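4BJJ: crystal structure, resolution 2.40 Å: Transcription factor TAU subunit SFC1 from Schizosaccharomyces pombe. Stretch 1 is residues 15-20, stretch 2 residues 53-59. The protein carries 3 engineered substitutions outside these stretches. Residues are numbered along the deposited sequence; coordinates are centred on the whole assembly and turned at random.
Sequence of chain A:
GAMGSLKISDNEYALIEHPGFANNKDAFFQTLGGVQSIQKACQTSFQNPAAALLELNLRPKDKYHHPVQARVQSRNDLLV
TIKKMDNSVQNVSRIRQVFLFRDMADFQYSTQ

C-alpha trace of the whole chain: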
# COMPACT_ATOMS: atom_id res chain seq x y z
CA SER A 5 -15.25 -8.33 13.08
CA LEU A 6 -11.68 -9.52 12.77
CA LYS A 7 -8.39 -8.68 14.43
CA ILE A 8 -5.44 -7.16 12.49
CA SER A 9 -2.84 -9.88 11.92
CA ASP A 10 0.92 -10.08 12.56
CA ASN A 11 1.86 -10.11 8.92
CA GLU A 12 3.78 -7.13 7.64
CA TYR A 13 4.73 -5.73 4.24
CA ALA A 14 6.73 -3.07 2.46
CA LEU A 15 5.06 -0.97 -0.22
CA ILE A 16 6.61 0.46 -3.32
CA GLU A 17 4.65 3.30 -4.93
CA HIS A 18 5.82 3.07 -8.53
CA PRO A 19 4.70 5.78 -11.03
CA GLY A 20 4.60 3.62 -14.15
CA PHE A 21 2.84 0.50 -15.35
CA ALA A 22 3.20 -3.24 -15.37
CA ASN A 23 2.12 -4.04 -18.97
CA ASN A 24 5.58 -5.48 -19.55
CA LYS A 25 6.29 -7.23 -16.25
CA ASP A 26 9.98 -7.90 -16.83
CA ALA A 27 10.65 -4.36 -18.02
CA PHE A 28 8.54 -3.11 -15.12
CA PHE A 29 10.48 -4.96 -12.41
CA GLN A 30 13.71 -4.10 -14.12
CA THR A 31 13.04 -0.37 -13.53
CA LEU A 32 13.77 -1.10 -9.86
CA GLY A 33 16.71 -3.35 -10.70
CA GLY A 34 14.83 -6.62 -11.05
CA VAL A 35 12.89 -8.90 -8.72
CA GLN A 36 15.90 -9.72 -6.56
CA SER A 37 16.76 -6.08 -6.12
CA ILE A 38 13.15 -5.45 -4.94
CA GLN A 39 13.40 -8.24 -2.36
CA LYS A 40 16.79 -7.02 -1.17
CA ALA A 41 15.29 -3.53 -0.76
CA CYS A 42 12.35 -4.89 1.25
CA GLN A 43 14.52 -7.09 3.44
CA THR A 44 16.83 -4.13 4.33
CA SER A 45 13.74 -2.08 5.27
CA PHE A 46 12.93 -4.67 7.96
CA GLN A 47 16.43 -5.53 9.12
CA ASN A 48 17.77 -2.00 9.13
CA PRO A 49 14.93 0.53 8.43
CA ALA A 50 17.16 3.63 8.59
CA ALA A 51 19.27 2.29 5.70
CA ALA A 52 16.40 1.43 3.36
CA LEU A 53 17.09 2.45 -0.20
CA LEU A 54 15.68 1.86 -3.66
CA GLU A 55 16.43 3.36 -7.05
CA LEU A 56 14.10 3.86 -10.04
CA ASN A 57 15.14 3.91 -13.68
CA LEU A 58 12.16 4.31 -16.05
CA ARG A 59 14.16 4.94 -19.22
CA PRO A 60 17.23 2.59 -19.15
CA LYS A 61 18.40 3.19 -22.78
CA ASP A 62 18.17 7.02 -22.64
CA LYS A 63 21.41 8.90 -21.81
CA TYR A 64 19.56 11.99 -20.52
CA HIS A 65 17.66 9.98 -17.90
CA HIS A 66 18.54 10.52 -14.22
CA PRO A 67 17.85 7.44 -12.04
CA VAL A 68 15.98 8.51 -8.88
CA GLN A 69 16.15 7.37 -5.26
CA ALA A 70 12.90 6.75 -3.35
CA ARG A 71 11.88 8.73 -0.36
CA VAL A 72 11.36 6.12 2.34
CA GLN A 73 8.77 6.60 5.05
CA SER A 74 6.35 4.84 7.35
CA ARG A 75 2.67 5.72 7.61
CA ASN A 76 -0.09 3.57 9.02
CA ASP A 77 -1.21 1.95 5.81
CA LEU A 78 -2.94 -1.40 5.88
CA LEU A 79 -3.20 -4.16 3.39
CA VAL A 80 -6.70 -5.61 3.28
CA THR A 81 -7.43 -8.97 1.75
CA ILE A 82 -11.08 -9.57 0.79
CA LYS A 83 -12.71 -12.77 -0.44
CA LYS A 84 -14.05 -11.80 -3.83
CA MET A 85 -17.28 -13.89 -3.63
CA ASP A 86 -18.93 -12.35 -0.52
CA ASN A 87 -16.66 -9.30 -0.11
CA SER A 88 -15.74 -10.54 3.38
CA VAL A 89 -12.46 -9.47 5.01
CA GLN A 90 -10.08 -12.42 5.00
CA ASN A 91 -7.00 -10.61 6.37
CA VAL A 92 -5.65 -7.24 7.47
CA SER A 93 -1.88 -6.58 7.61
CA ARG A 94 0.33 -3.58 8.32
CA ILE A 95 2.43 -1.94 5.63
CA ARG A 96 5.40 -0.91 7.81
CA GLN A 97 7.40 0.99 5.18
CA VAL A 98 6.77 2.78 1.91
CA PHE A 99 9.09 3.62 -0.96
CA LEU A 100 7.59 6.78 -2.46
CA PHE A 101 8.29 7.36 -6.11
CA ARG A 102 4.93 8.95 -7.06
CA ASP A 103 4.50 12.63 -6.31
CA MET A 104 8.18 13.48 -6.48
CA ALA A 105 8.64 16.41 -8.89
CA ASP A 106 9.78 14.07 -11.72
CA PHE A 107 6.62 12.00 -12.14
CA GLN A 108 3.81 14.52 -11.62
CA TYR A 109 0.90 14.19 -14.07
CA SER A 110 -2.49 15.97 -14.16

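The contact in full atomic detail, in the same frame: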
# COMPACT_ATOMS: atom_id res chain seq x y z
N LEU A 15 5.85 -1.41 0.92
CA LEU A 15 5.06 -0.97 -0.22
C LEU A 15 5.89 -0.07 -1.08
O LEU A 15 6.50 0.85 -0.59
CB LEU A 15 3.80 -0.24 0.26
CG LEU A 15 3.00 0.54 -0.78
CD1 LEU A 15 2.32 -0.42 -1.74
CD2 LEU A 15 2.00 1.46 -0.10
N ILE A 16 5.92 -0.36 -2.37
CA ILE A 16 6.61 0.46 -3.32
C ILE A 16 5.60 1.18 -4.19
O ILE A 16 4.87 0.55 -4.95
CB ILE A 16 7.53 -0.39 -4.19
CG1 ILE A 16 8.57 -1.07 -3.32
CG2 ILE A 16 8.23 0.47 -5.22
CD1 ILE A 16 9.32 -2.18 -4.01
N GLU A 17 5.56 2.50 -4.10
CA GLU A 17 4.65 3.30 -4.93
C GLU A 17 5.32 3.72 -6.22
O GLU A 17 5.93 4.78 -6.30
CB GLU A 17 4.10 4.49 -4.14
CG GLU A 17 3.21 4.08 -2.96
CD GLU A 17 2.48 5.26 -2.30
OE1 GLU A 17 2.64 6.44 -2.72
OE2 GLU A 17 1.74 5.01 -1.32
N HIS A 18 5.18 2.88 -7.24
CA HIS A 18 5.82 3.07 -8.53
C HIS A 18 4.91 3.95 -9.43
O HIS A 18 3.69 3.87 -9.36
CB HIS A 18 6.01 1.68 -9.10
CG HIS A 18 6.87 1.59 -10.31
ND1 HIS A 18 6.50 2.14 -11.52
CD2 HIS A 18 8.03 0.94 -10.54
CE1 HIS A 18 7.42 1.87 -12.43
NE2 HIS A 18 8.36 1.13 -11.86
N PRO A 19 5.50 4.83 -10.24
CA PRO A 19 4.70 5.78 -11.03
C PRO A 19 4.33 5.32 -12.43
O PRO A 19 3.53 5.96 -13.09
CB PRO A 19 5.62 7.00 -11.15
CG PRO A 19 7.01 6.42 -11.08
CD PRO A 19 6.94 5.17 -10.24
N GLY A 20 4.96 4.25 -12.89
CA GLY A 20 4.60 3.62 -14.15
C GLY A 20 3.71 2.38 -14.08
O GLY A 20 2.96 2.20 -13.15
N LEU A 53 16.62 1.77 1.00
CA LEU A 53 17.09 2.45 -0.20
C LEU A 53 16.53 1.71 -1.41
O LEU A 53 16.51 0.50 -1.46
CB LEU A 53 18.64 2.43 -0.21
CG LEU A 53 19.33 3.22 -1.32
CD1 LEU A 53 20.66 3.71 -0.84
CD2 LEU A 53 19.51 2.37 -2.57
N LEU A 54 16.11 2.46 -2.42
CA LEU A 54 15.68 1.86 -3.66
C LEU A 54 15.76 2.90 -4.76
O LEU A 54 15.43 4.06 -4.56
CB LEU A 54 14.27 1.30 -3.52
CG LEU A 54 13.65 0.50 -4.65
CD1 LEU A 54 14.42 -0.75 -4.96
CD2 LEU A 54 12.21 0.16 -4.27
N GLU A 55 16.19 2.47 -5.93
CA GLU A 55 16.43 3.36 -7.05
C GLU A 55 15.53 3.01 -8.25
O GLU A 55 15.30 1.85 -8.56
CB GLU A 55 17.90 3.24 -7.42
CG GLU A 55 18.43 4.38 -8.24
CD GLU A 55 19.92 4.28 -8.42
OE1 GLU A 55 20.65 4.76 -7.54
OE2 GLU A 55 20.36 3.72 -9.45
N LEU A 56 15.00 4.04 -8.91
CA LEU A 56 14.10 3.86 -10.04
C LEU A 56 14.71 4.40 -11.33
O LEU A 56 15.21 5.54 -11.40
CB LEU A 56 12.76 4.56 -9.78
CG LEU A 56 11.71 4.51 -10.90
CD1 LEU A 56 11.12 3.12 -11.06
CD2 LEU A 56 10.63 5.51 -10.62
N ASN A 57 14.64 3.57 -12.35
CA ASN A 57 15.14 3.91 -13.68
C ASN A 57 14.10 3.56 -14.75
O ASN A 57 14.06 2.43 -15.25
CB ASN A 57 16.44 3.15 -13.94
CG ASN A 57 17.16 3.64 -15.14
OD1 ASN A 57 16.76 4.61 -15.77
ND2 ASN A 57 18.24 2.99 -15.47
N LEU A 58 13.25 4.52 -15.09
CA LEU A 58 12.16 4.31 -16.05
C LEU A 58 12.59 4.23 -17.50
O LEU A 58 11.90 3.61 -18.30
CB LEU A 58 11.13 5.42 -15.93
CG LEU A 58 10.33 5.48 -14.63
CD1 LEU A 58 9.45 6.71 -14.65
CD2 LEU A 58 9.53 4.21 -14.45
N ARG A 59 13.69 4.90 -17.84
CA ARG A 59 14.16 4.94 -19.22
C ARG A 59 15.62 4.50 -19.31
O ARG A 59 16.49 5.33 -19.53
CB ARG A 59 14.00 6.34 -19.80
CG ARG A 59 12.57 6.89 -19.75
CD ARG A 59 12.52 8.31 -20.28
NE ARG A 59 13.05 8.44 -21.64
CZ ARG A 59 12.39 8.09 -22.75
NH1 ARG A 59 11.17 7.55 -22.70
NH2 ARG A 59 12.97 8.27 -23.92

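Residues 15-20 and 53-59 run in nearly the same direction, 23° apart, but they are not paired as a sheet. The backbones stay well separated: Ile16 CA lies 9.2 Å from Leu54 CA, and His18 CA lies 8.5 Å from Leu56 CA. No hydrogen bond crosses this gap. Side chains fill it instead, and the contact buries 232 Å² in total.

On the second stretch, alternate residues Leu54, Leu56 and Leu58 point toward the first, forming a row of leucine bumps. Glu55 and Asn57, between them, are out of reach. Ile16 meets the first bump end to end, with Ile16 CD1 3.7 Å from Leu54 CD2, a van der Waals contact between methyls.

His18 leaves its backbone sideways, but its ring reaches across to two leucines. His18 NE2 is 3.5 Å from Leu56 CD1, and His18 CE1 is 3.7 Å from Leu58 CD2. Both methyls approach the ring obliquely and can only pack against it. A hydrogen bond from Gly20 N to His18 ND1 (2.9 Å) ties the ring to the backbone two residues on, while NE2 is hydrogen-bonded elsewhere in the structure.

Pro19 also touches both leucines through apolar carbons. Pro19 CD packs 3.7 Å from Leu56 CD2, and Pro19 CG lies 4.3 Å from Leu58 CD1. Leu56 thus fits the notch between His18 and Pro19, CD1 against the imidazole and CD2 against the proline ring.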